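Local coordinates for 3-oxoacyl-[acyl-carrier-protein] synthase (Arabidopsis thaliana, PDB 2IX4) that catalyses the condensation steps of mitochondrial fatty acid synthesis, adding two carbons from malonyl-ACP to a growing acyl chain, at residues A[11-15]-A[356-360]; A[38-42]-A[209-213]; A[101-105]-A[266-271]; A[115-121]-A[198-204]; A[299-304]-A[423-427]. All blocks are in the same frame, centred on the assembly; numbering follows the deposited sequence.

Interaction 1 of 5, residues A[11-15]-A[356-360]; sequences VTPLG and ATGHL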
# COMPACT_ATOMS: atom_id res chain seq x y z
N VAL A 11 19.26 -1.50 6.42
CA VAL A 11 20.29 -0.86 5.61
C VAL A 11 19.93 0.63 5.54
O VAL A 11 18.85 0.99 5.06
CB VAL A 11 20.45 -1.53 4.20
CG1 VAL A 11 19.11 -1.69 3.48
CG2 VAL A 11 21.46 -0.79 3.33
N THR A 12 20.82 1.47 6.06
CA THR A 12 20.52 2.90 6.26
C THR A 12 21.69 3.77 5.78
O THR A 12 22.75 3.24 5.44
CB THR A 12 20.23 3.22 7.75
OG1 THR A 12 21.44 3.10 8.52
CG2 THR A 12 19.16 2.30 8.34
N PRO A 13 21.50 5.11 5.75
CA PRO A 13 22.61 6.02 5.49
C PRO A 13 23.74 5.98 6.54
O PRO A 13 24.79 6.59 6.33
CB PRO A 13 21.94 7.40 5.47
CG PRO A 13 20.51 7.10 5.14
CD PRO A 13 20.23 5.85 5.90
N LEU A 14 23.51 5.28 7.65
CA LEU A 14 24.55 5.06 8.66
C LEU A 14 25.21 3.69 8.50
O LEU A 14 26.01 3.28 9.34
CB LEU A 14 23.98 5.21 10.08
CG LEU A 14 23.33 6.54 10.46
CD1 LEU A 14 22.72 6.45 11.85
CD2 LEU A 14 24.33 7.69 10.39
N GLY A 15 24.86 2.99 7.42
CA GLY A 15 25.50 1.72 7.09
C GLY A 15 24.55 0.57 6.83
O GLY A 15 23.36 0.65 7.14
N ALA A 356 20.21 12.29 11.97
CA ALA A 356 21.28 11.36 11.61
C ALA A 356 21.00 10.57 10.32
O ALA A 356 21.87 10.43 9.46
CB ALA A 356 21.54 10.40 12.76
N THR A 357 19.78 10.05 10.20
CA THR A 357 19.40 9.19 9.07
C THR A 357 18.79 9.96 7.91
O THR A 357 18.75 9.47 6.79
CB THR A 357 18.38 8.11 9.50
OG1 THR A 357 17.20 8.75 10.00
CG2 THR A 357 18.96 7.18 10.55
N GLY A 358 18.29 11.16 8.19
CA GLY A 358 17.42 11.86 7.25
C GLY A 358 16.03 11.24 7.30
O GLY A 358 15.76 10.35 8.12
N HIS A 359 15.15 11.71 6.42
CA HIS A 359 13.80 11.16 6.33
C HIS A 359 13.77 9.98 5.36
O HIS A 359 13.81 10.17 4.13
CB HIS A 359 12.81 12.24 5.89
CG HIS A 359 11.37 11.89 6.14
ND1 HIS A 359 10.94 10.59 6.34
CD2 HIS A 359 10.27 12.66 6.19
CE1 HIS A 359 9.64 10.59 6.53
NE2 HIS A 359 9.20 11.83 6.44
N LEU A 360 13.71 8.76 5.90
CA LEU A 360 13.72 7.55 5.07
C LEU A 360 12.37 7.23 4.43
O LEU A 360 12.18 6.16 3.84
CB LEU A 360 14.24 6.33 5.86
CG LEU A 360 15.66 6.31 6.43
CD1 LEU A 360 16.15 4.87 6.52
CD2 LEU A 360 16.66 7.13 5.63
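Thr12, Pro13 and Leu14 point their side chains at the end of helix 354-357 and the residues after it. Leu14 is in an m,t rotamer. Leu14 CD1 lies 4.2 Å from Ala356 CB and 4.0 Å from Thr357 CG2. Pro13 CD meets Leu360 CD2 at 3.8 Å, and Pro13 CG lies 3.4 Å from Thr357 O. Leu360 is also m,t, and Leu360 CD1 comes within 4.4 Å of Thr12 CG2. Thr12 is a p rotamer, so Thr12 OG1 turns back to accept from Leu14 N at 3.1 Å, an ST turn; OG1 also bonds to Thr21. Thr357, p as well, bonds through OG1 to Gly358 O at 2.9 Å. No hydrogen bond joins the two segments. Gly358 leaves the helix with positive phi, and the chain then reaches His359, whose ring meets that of His320. The contact packs a type I beta turn, Thr12 to Gly15, against the loop that carries His359, predicted to be catalytic, in the thiolase fold of this condensing enzyme.

Interaction 2 of 5, residues A[38-42]-A[209-213]; sequences DDLKM and SIDAL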
# COMPACT_ATOMS: atom_id res chain seq x y z
N ASP A 38 25.60 12.41 -10.23
CA ASP A 38 25.35 10.96 -10.19
C ASP A 38 24.12 10.60 -9.36
O ASP A 38 23.45 9.60 -9.62
CB ASP A 38 26.57 10.22 -9.64
CG ASP A 38 27.74 10.19 -10.62
OD1 ASP A 38 28.90 10.20 -10.17
OD2 ASP A 38 27.50 10.14 -11.85
N ASP A 39 23.83 11.44 -8.37
CA ASP A 39 22.72 11.20 -7.44
C ASP A 39 21.34 11.42 -8.07
O ASP A 39 20.32 11.01 -7.51
CB ASP A 39 22.88 12.07 -6.19
CG ASP A 39 24.19 11.80 -5.46
OD1 ASP A 39 24.67 10.64 -5.48
OD2 ASP A 39 24.73 12.75 -4.86
N LEU A 40 21.31 12.05 -9.25
CA LEU A 40 20.06 12.32 -9.97
C LEU A 40 19.43 11.05 -10.55
O LEU A 40 18.24 11.04 -10.87
CB LEU A 40 20.30 13.32 -11.10
CG LEU A 40 20.86 14.72 -10.79
CD1 LEU A 40 21.35 15.38 -12.06
CD2 LEU A 40 19.83 15.59 -10.10
N LYS A 41 20.24 10.00 -10.67
CA LYS A 41 19.86 8.73 -11.30
C LYS A 41 19.46 8.91 -12.77
O LYS A 41 18.54 8.26 -13.25
CB LYS A 41 18.75 8.00 -10.52
CG LYS A 41 19.02 7.77 -9.03
CD LYS A 41 20.28 6.94 -8.77
CE LYS A 41 20.49 6.70 -7.28
NZ LYS A 41 20.53 7.96 -6.46
N MET A 42 20.16 9.80 -13.47
CA MET A 42 19.83 10.15 -14.85
C MET A 42 20.87 9.66 -15.87
O MET A 42 21.24 10.40 -16.78
CB MET A 42 19.63 11.67 -14.98
CG MET A 42 18.33 12.17 -14.37
SD MET A 42 18.22 13.98 -14.33
CE MET A 42 18.29 14.39 -16.07
N SER A 209 14.28 6.65 -3.07
CA SER A 209 13.65 7.70 -3.85
C SER A 209 14.52 8.96 -3.93
O SER A 209 14.01 10.07 -3.98
CB SER A 209 12.27 8.02 -3.26
OG SER A 209 11.39 8.48 -4.28
N ILE A 210 15.84 8.78 -3.95
CA ILE A 210 16.74 9.91 -4.20
C ILE A 210 17.09 9.98 -5.68
O ILE A 210 17.96 9.25 -6.17
CB ILE A 210 18.03 9.89 -3.32
CG1 ILE A 210 17.68 9.75 -1.83
CG2 ILE A 210 18.84 11.18 -3.55
CD1 ILE A 210 18.88 9.56 -0.92
N ASP A 211 16.39 10.86 -6.39
CA ASP A 211 16.54 11.03 -7.82
C ASP A 211 15.98 12.38 -8.22
O ASP A 211 15.29 13.03 -7.42
CB ASP A 211 15.83 9.90 -8.59
CG ASP A 211 14.39 9.70 -8.14
OD1 ASP A 211 13.53 10.55 -8.45
OD2 ASP A 211 14.13 8.68 -7.48
N ALA A 212 16.25 12.79 -9.46
CA ALA A 212 15.89 14.12 -9.96
C ALA A 212 14.46 14.54 -9.67
O ALA A 212 14.23 15.59 -9.05
CB ALA A 212 16.16 14.19 -11.45
N LEU A 213 13.50 13.72 -10.09
CA LEU A 213 12.09 14.09 -9.99
C LEU A 213 11.55 14.04 -8.56
O LEU A 213 10.70 14.84 -8.19
CB LEU A 213 11.23 13.23 -10.93
CG LEU A 213 9.84 13.78 -11.27
CD1 LEU A 213 9.91 15.25 -11.71
CD2 LEU A 213 9.16 12.91 -12.34
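Two hydrogen bonds tie the segments together. Ala212 N donates to Leu40 O at 3.0 Å, and Lys41 NZ donates to Ile210 O at 2.9 Å. The Lys41 side chain folds back over its own backbone, so Lys41 NZ also makes a weak bond to Asp39 O at 3.2 Å. The ammonium thus sits against both carbonyl oxygens, Asp39 O and Ile210 O, which are themselves 3.2 Å apart, two acceptors sharing one donor group. Asp211 is the N-cap of helix 212-220. Its side chain caps a backbone N of the first turn, and its OD1 bonds to Ser214 OG. The contact sets the 3-10 turn 38-40 against the start of this helix, in the N-terminal half of the ketosynthase. Leu40 and Asp211 are the closest backbone pair, with CA atoms 4.3 Å apart. Lys41 CG packs on Asp211 CB at 3.9 Å. Ala212 CB touches Met42 SD at 3.5 Å and Leu40 CD2 at 4.2 Å. Farther out, Thr53 of helix 47-55 touches Met42 and Ala212, and Met42 packs on Ile137 of the second subunit.

Interaction 3 of 5, residues A[101-105]-A[266-271]; sequences RDAEW and RGAKIY
Residues 101-102 are helical, near the end of helix 87-102; segment 266-271 is the irregular link from helix 260-265 to strand 272-281. Both helices end in a Schellman motif. Glu104 (phi/psi 53/42) is C-prime of the first, with Trp105 N bonded to Leu100 O and Glu104 N weakly to Arg101 O; Trp105 follows at -116/85. Gly267 (70/36) takes the positive-phi place in the second. Residues 268-270 are extended, and Tyr271 is at -75/-51. The nearest CA atoms, of Ala103 and Ala268, are 6.9 Å apart. Asp102, chi1 t, receives Lys269 NZ at OD1 (2.8 Å, a salt bridge) and Tyr271 OH at OD2 (2.6 Å). Lys269 has chi1 p, chi2 103° and chi3 147°, both off-rotamer, and chi4 p; Tyr271 has chi1 m, chi2 98°. Arg266 (chi1 p, then t,t and chi4 91°) extends to Ala103 O, which accepts from NH2 at 2.9 Å and NH1 at 3.1 Å. Trp105 (chi1 t, chi2 -112°) puts CE3 3.7 Å from Arg266 CZ, over one guanidinium face. Glu258 also salt-bridges Arg266 NH2, and Leu8 N donates to Asp102 OD2. Polar chemistry thus joins two helix ends beside strand 3-12: Lys269 balances the Asp102 carboxylate, and Arg266 binds a helix-end carbonyl.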
# COMPACT_ATOMS: atom_id res chain seq x y z
N ARG A 101 18.11 -14.19 9.55
CA ARG A 101 19.28 -14.89 10.08
C ARG A 101 19.49 -14.57 11.56
O ARG A 101 19.87 -15.44 12.34
CB ARG A 101 20.53 -14.58 9.25
CG ARG A 101 20.46 -15.21 7.86
CD ARG A 101 21.71 -14.98 7.03
NE ARG A 101 21.50 -15.45 5.66
CZ ARG A 101 21.71 -16.70 5.25
NH1 ARG A 101 22.15 -17.63 6.08
NH2 ARG A 101 21.48 -17.01 3.98
N ASP A 102 19.21 -13.32 11.93
CA ASP A 102 19.18 -12.88 13.33
C ASP A 102 18.15 -13.69 14.14
O ASP A 102 18.44 -14.15 15.25
CB ASP A 102 18.86 -11.38 13.40
CG ASP A 102 18.97 -10.81 14.81
OD1 ASP A 102 19.80 -11.29 15.61
OD2 ASP A 102 18.22 -9.85 15.10
N ALA A 103 16.96 -13.87 13.56
CA ALA A 103 15.88 -14.66 14.17
C ALA A 103 16.10 -16.17 14.06
O ALA A 103 15.36 -16.95 14.66
CB ALA A 103 14.54 -14.27 13.55
N GLU A 104 17.11 -16.56 13.29
CA GLU A 104 17.37 -17.97 12.97
C GLU A 104 16.12 -18.63 12.39
O GLU A 104 15.77 -19.77 12.74
CB GLU A 104 17.93 -18.73 14.18
CG GLU A 104 19.22 -18.14 14.73
CD GLU A 104 19.94 -19.04 15.72
OE1 GLU A 104 19.35 -20.04 16.18
OE2 GLU A 104 21.10 -18.72 16.05
N TRP A 105 15.44 -17.90 11.51
CA TRP A 105 14.21 -18.37 10.89
C TRP A 105 14.38 -18.53 9.38
O TRP A 105 14.05 -17.63 8.60
CB TRP A 105 13.02 -17.45 11.21
CG TRP A 105 11.70 -18.05 10.81
CD1 TRP A 105 10.86 -17.62 9.83
CD2 TRP A 105 11.08 -19.22 11.38
NE1 TRP A 105 9.75 -18.43 9.75
CE2 TRP A 105 9.86 -19.42 10.70
CE3 TRP A 105 11.43 -20.10 12.41
CZ2 TRP A 105 8.99 -20.47 11.00
CZ3 TRP A 105 10.57 -21.16 12.72
CH2 TRP A 105 9.36 -21.33 12.02
N ARG A 266 10.68 -22.73 20.20
CA ARG A 266 11.90 -22.98 19.44
C ARG A 266 13.16 -22.37 20.07
O ARG A 266 14.26 -22.47 19.52
CB ARG A 266 11.74 -22.50 17.99
CG ARG A 266 11.56 -21.00 17.81
CD ARG A 266 11.28 -20.68 16.36
NE ARG A 266 11.44 -19.26 16.06
CZ ARG A 266 12.57 -18.70 15.64
NH1 ARG A 266 13.66 -19.43 15.47
NH2 ARG A 266 12.60 -17.39 15.40
N GLY A 267 12.99 -21.74 21.24
CA GLY A 267 14.10 -21.17 21.99
C GLY A 267 14.72 -19.94 21.34
O GLY A 267 15.93 -19.74 21.40
N ALA A 268 13.88 -19.12 20.72
CA ALA A 268 14.34 -17.91 20.04
C ALA A 268 14.58 -16.80 21.05
O ALA A 268 13.85 -16.69 22.05
CB ALA A 268 13.34 -17.48 18.99
N LYS A 269 15.59 -15.97 20.81
CA LYS A 269 15.81 -14.81 21.65
C LYS A 269 14.81 -13.73 21.28
O LYS A 269 14.50 -13.53 20.11
CB LYS A 269 17.27 -14.32 21.60
CG LYS A 269 17.81 -13.94 20.23
CD LYS A 269 17.86 -12.42 20.04
CE LYS A 269 19.04 -12.00 19.17
NZ LYS A 269 19.07 -12.71 17.86
N ILE A 270 14.29 -13.06 22.30
CA ILE A 270 13.22 -12.09 22.11
C ILE A 270 13.72 -10.70 22.50
O ILE A 270 14.20 -10.50 23.61
CB ILE A 270 11.97 -12.49 22.92
CG1 ILE A 270 11.39 -13.81 22.38
CG2 ILE A 270 10.92 -11.38 22.87
CD1 ILE A 270 10.48 -14.53 23.35
N TYR A 271 13.60 -9.76 21.57
CA TYR A 271 14.01 -8.38 21.81
C TYR A 271 13.00 -7.65 22.69
O TYR A 271 13.36 -7.04 23.69
CB TYR A 271 14.19 -7.63 20.49
CG TYR A 271 15.43 -8.00 19.71
CD1 TYR A 271 15.37 -8.92 18.66
CD2 TYR A 271 16.67 -7.42 20.01
CE1 TYR A 271 16.51 -9.26 17.94
CE2 TYR A 271 17.81 -7.76 19.29
CZ TYR A 271 17.72 -8.68 18.25
OH TYR A 271 18.84 -9.02 17.53

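Interaction 4 of 5, residues A[115-121]-A[198-204]; sequences RTGVSIG and ADVMVAG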
# COMPACT_ATOMS: atom_id res chain seq x y z
N ARG A 115 3.16 -20.90 7.31
CA ARG A 115 2.76 -20.08 8.46
C ARG A 115 3.58 -18.79 8.61
O ARG A 115 3.40 -18.04 9.57
CB ARG A 115 2.80 -20.91 9.76
CG ARG A 115 1.69 -21.95 9.88
CD ARG A 115 0.30 -21.31 9.84
NE ARG A 115 -0.03 -20.59 11.07
CZ ARG A 115 -1.09 -19.80 11.23
NH1 ARG A 115 -1.94 -19.61 10.23
NH2 ARG A 115 -1.30 -19.20 12.39
N THR A 116 4.47 -18.55 7.64
CA THR A 116 5.29 -17.34 7.61
C THR A 116 4.86 -16.42 6.46
O THR A 116 4.85 -16.83 5.30
CB THR A 116 6.79 -17.68 7.45
OG1 THR A 116 7.17 -18.63 8.44
CG2 THR A 116 7.65 -16.42 7.59
N GLY A 117 4.53 -15.18 6.79
CA GLY A 117 4.16 -14.19 5.78
C GLY A 117 5.13 -13.03 5.69
O GLY A 117 6.14 -12.96 6.41
N VAL A 118 4.84 -12.10 4.79
CA VAL A 118 5.68 -10.93 4.55
C VAL A 118 4.81 -9.69 4.38
O VAL A 118 3.81 -9.73 3.66
CB VAL A 118 6.57 -11.11 3.29
CG1 VAL A 118 7.59 -9.98 3.18
CG2 VAL A 118 7.30 -12.46 3.32
N SER A 119 5.18 -8.61 5.07
CA SER A 119 4.51 -7.31 4.94
C SER A 119 5.54 -6.18 4.94
O SER A 119 5.81 -5.56 5.97
CB SER A 119 3.49 -7.11 6.06
OG SER A 119 2.72 -5.93 5.84
N ILE A 120 6.13 -5.93 3.77
CA ILE A 120 7.13 -4.88 3.60
C ILE A 120 6.65 -3.93 2.52
O ILE A 120 6.60 -4.29 1.34
CB ILE A 120 8.52 -5.46 3.23
CG1 ILE A 120 9.00 -6.46 4.29
CG2 ILE A 120 9.55 -4.34 3.04
CD1 ILE A 120 10.18 -7.32 3.85
N GLY A 121 6.28 -2.72 2.92
CA GLY A 121 5.77 -1.73 1.98
C GLY A 121 6.82 -0.73 1.53
O GLY A 121 7.81 -0.51 2.21
N ALA A 198 -1.08 -15.83 10.58
CA ALA A 198 0.31 -16.26 10.50
C ALA A 198 0.89 -16.45 11.90
O ALA A 198 0.36 -15.93 12.88
CB ALA A 198 1.13 -15.25 9.72
N ASP A 199 2.00 -17.19 11.97
CA ASP A 199 2.74 -17.34 13.22
C ASP A 199 4.01 -16.48 13.21
O ASP A 199 4.52 -16.11 14.26
CB ASP A 199 3.11 -18.80 13.46
CG ASP A 199 1.91 -19.66 13.82
OD1 ASP A 199 0.93 -19.13 14.40
OD2 ASP A 199 1.95 -20.86 13.52
N VAL A 200 4.51 -16.19 12.01
CA VAL A 200 5.71 -15.38 11.80
C VAL A 200 5.45 -14.40 10.66
O VAL A 200 4.92 -14.79 9.62
CB VAL A 200 6.95 -16.24 11.42
CG1 VAL A 200 8.20 -15.36 11.26
CG2 VAL A 200 7.21 -17.34 12.45
N MET A 201 5.81 -13.14 10.85
CA MET A 201 5.73 -12.14 9.79
C MET A 201 7.04 -11.38 9.65
O MET A 201 7.59 -10.88 10.63
CB MET A 201 4.58 -11.15 10.04
CG MET A 201 3.17 -11.73 9.88
SD MET A 201 2.69 -12.19 8.20
CE MET A 201 2.59 -10.58 7.40
N VAL A 202 7.53 -11.31 8.41
CA VAL A 202 8.68 -10.50 8.06
C VAL A 202 8.13 -9.15 7.58
O VAL A 202 7.56 -9.07 6.50
CB VAL A 202 9.52 -11.18 6.96
CG1 VAL A 202 10.81 -10.41 6.72
CG2 VAL A 202 9.83 -12.63 7.34
N ALA A 203 8.30 -8.12 8.40
CA ALA A 203 7.59 -6.85 8.18
C ALA A 203 8.49 -5.62 8.29
O ALA A 203 9.49 -5.63 9.01
CB ALA A 203 6.42 -6.72 9.16
N GLY A 204 8.13 -4.57 7.56
CA GLY A 204 8.87 -3.32 7.61
C GLY A 204 8.60 -2.38 6.46
O GLY A 204 7.49 -2.31 5.93
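This is a parallel pairing of neighbouring strands, 116-122 and 200-207, within the large mixed sheet of the ketosynthase. The short strand axes lie 4.4 Å apart and diverge by only 3°. Five bridges run in unbroken register from Thr116 with Val200 to Ile120 with Gly204. The hydrogen bonds alternate as parallel strands require. Gly117 N donates to Val200 O (2.9 Å), Val202 N to Gly117 O (2.9 Å), Ser119 N to Val202 O (2.8 Å) and Gly204 N to Ser119 O (3.0 Å). Gly121 N to Gly204 O, at 3.3 Å, continues the ladder. At the other end Arg115 O accepts from Asp199 N (2.9 Å) and Val200 N (3.3 Å). The sheet is covered by helices on both faces, as in the layered alpha/beta thiolase fold. Val118, Ile120 and Val202 share one face, where Ile120 CD1 meets Val202 CG1 at 4.3 Å; helix 157-166 packs on Val118 and Ile120. On the other face Met201 and Ala203 meet helix 181-195. Met201 SD bends over Gly117 CA at 3.5 Å, and a CB on Gly117 would clash with it. Ser119 OG bonds to His173. Where the strands start, Arg115 makes a two-pronged salt bridge to Asp199, NH2 to OD1 at 3.0 Å and NE to OD2 at 3.2 Å. Arg115 NH2 also bonds to Gly196 O, and Asp199 OD1 pairs with Arg1.

Interaction 5 of 5, residues A[299-304]-A[423-427]; sequences AMTRAL and NASLL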
# COMPACT_ATOMS: atom_id res chain seq x y z
N ALA A 299 -3.35 8.87 17.82
CA ALA A 299 -2.50 7.73 17.50
C ALA A 299 -1.72 7.23 18.71
O ALA A 299 -1.64 6.02 18.95
CB ALA A 299 -1.55 8.08 16.36
N MET A 300 -1.16 8.16 19.47
CA MET A 300 -0.41 7.85 20.69
C MET A 300 -1.31 7.30 21.80
O MET A 300 -0.98 6.32 22.46
CB MET A 300 0.36 9.08 21.19
CG MET A 300 1.56 9.45 20.32
SD MET A 300 2.61 10.72 21.06
CE MET A 300 1.73 12.22 20.60
N THR A 301 -2.46 7.95 21.98
CA THR A 301 -3.45 7.52 22.97
C THR A 301 -3.96 6.10 22.70
O THR A 301 -4.11 5.30 23.63
CB THR A 301 -4.63 8.51 23.03
OG1 THR A 301 -4.13 9.81 23.37
CG2 THR A 301 -5.65 8.09 24.07
N ARG A 302 -4.19 5.80 21.43
CA ARG A 302 -4.71 4.50 21.01
C ARG A 302 -3.70 3.37 21.23
O ARG A 302 -4.08 2.28 21.65
CB ARG A 302 -5.19 4.55 19.56
CG ARG A 302 -6.58 5.17 19.43
CD ARG A 302 -6.85 5.74 18.06
NE ARG A 302 -8.13 6.44 18.02
CZ ARG A 302 -8.66 7.01 16.94
NH1 ARG A 302 -8.02 6.98 15.77
NH2 ARG A 302 -9.84 7.62 17.02
N ALA A 303 -2.43 3.65 20.96
CA ALA A 303 -1.35 2.69 21.21
C ALA A 303 -1.21 2.40 22.71
O ALA A 303 -1.04 1.25 23.11
CB ALA A 303 -0.04 3.19 20.63
N LEU A 304 -1.30 3.45 23.53
CA LEU A 304 -1.28 3.33 24.99
C LEU A 304 -2.43 2.49 25.51
O LEU A 304 -2.23 1.56 26.30
CB LEU A 304 -1.33 4.72 25.64
CG LEU A 304 -0.03 5.49 25.83
CD1 LEU A 304 -0.31 6.95 26.17
CD2 LEU A 304 0.82 4.85 26.91
N ASN A 423 -1.68 8.60 10.39
CA ASN A 423 -0.84 8.50 11.58
C ASN A 423 -0.78 7.10 12.15
O ASN A 423 -1.79 6.41 12.23
CB ASN A 423 -1.34 9.44 12.68
CG ASN A 423 -1.47 10.86 12.20
OD1 ASN A 423 -0.53 11.43 11.66
ND2 ASN A 423 -2.64 11.45 12.40
N ALA A 424 0.42 6.70 12.55
CA ALA A 424 0.62 5.45 13.27
C ALA A 424 1.54 5.67 14.46
O ALA A 424 2.44 6.51 14.42
CB ALA A 424 1.18 4.38 12.35
N SER A 425 1.29 4.92 15.53
CA SER A 425 2.14 4.93 16.70
C SER A 425 2.36 3.49 17.15
O SER A 425 1.40 2.78 17.45
CB SER A 425 1.51 5.77 17.81
OG SER A 425 2.48 6.22 18.73
N LEU A 426 3.61 3.06 17.17
CA LEU A 426 3.96 1.71 17.59
C LEU A 426 4.54 1.73 19.00
O LEU A 426 5.46 2.50 19.27
CB LEU A 426 4.96 1.06 16.62
CG LEU A 426 4.54 0.83 15.17
CD1 LEU A 426 5.72 0.33 14.36
CD2 LEU A 426 3.36 -0.13 15.06
N LEU A 427 4.01 0.88 19.88
CA LEU A 427 4.47 0.82 21.26
C LEU A 427 5.04 -0.55 21.61
O LEU A 427 4.35 -1.56 21.54
CB LEU A 427 3.36 1.23 22.23
CG LEU A 427 3.64 1.25 23.74
CD1 LEU A 427 4.89 2.05 24.09
CD2 LEU A 427 2.44 1.79 24.50
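Ala299 lays its methyl group over the strand between Asn423 and Ser425. Ala299 CB is 3.9 Å from Asn423 CB and 4.1 Å from Ser425 CB, while Ala299 O lies 3.4 Å from Ser425 CB. One helical turn on, Ala303 also points at the strand. Ala303 CB sits 3.5 Å from Ser425 O and 4.2 Å from Leu427 CB. These small side chains let the helix come close: the axes of the short segments approach to 7.2 Å and cross at -34°. Segment 299-304 runs roughly along 423-427, so here helix 294-307 lies on strand 422-429, a helix-on-sheet layer of the alpha/beta thiolase fold. Asn423, Ser425 and Leu427 face this helix, whereas Ala424 and Leu426 point away and pack on helix 181-195. No hydrogen bond crosses the contact. Leu427, with chi1 t and chi2 p, brings Leu427 CD2 to 3.8 Å from Ala303 O and 4.2 Å from Leu304 CD2. Met300 points away at CB, yet Met300 CG is 3.7 Å from Ser425 OG. That hydroxyl is bonded to Asn415, a residue of the potassium site, and the Ser425 side chain is about 8 Å from the ion. Asn423 ND2 bonds to Asp282 and Ser280, and the Asn423 side chain is about 7 Å from that of His320, a predicted catalytic residue. Arg302, pointing sideways, gives an NH1 hydrogen bond to Gln169 O of the second subunit.

How the interactions relate
Interactions 3 and 4 touch: Trp105 NE1 lies 2.9 Å from Thr116 OG1, a probable hydrogen bond, and 3.8 Å from Val200 CG1. The other pairs make no direct contact. Interactions 1, 4 and 5 all reach the same large sheet. Strand 200-207 leads on to helix 212-220, which connects interaction 4 to interaction 2. Interaction 1 contains His359, a predicted catalytic residue, and its Leu360 side chain is about 9 Å from the bound hexanoic acid. The Asn423 side chain of interaction 5 is about 9 Å from the bound hexanoic acid. The Asp211 side chain of interaction 2 is about 11 Å from the bound hexanoic acid. Interactions 2 and 3 lie on opposite sides of the chain's centre, their own centres 38 Å apart.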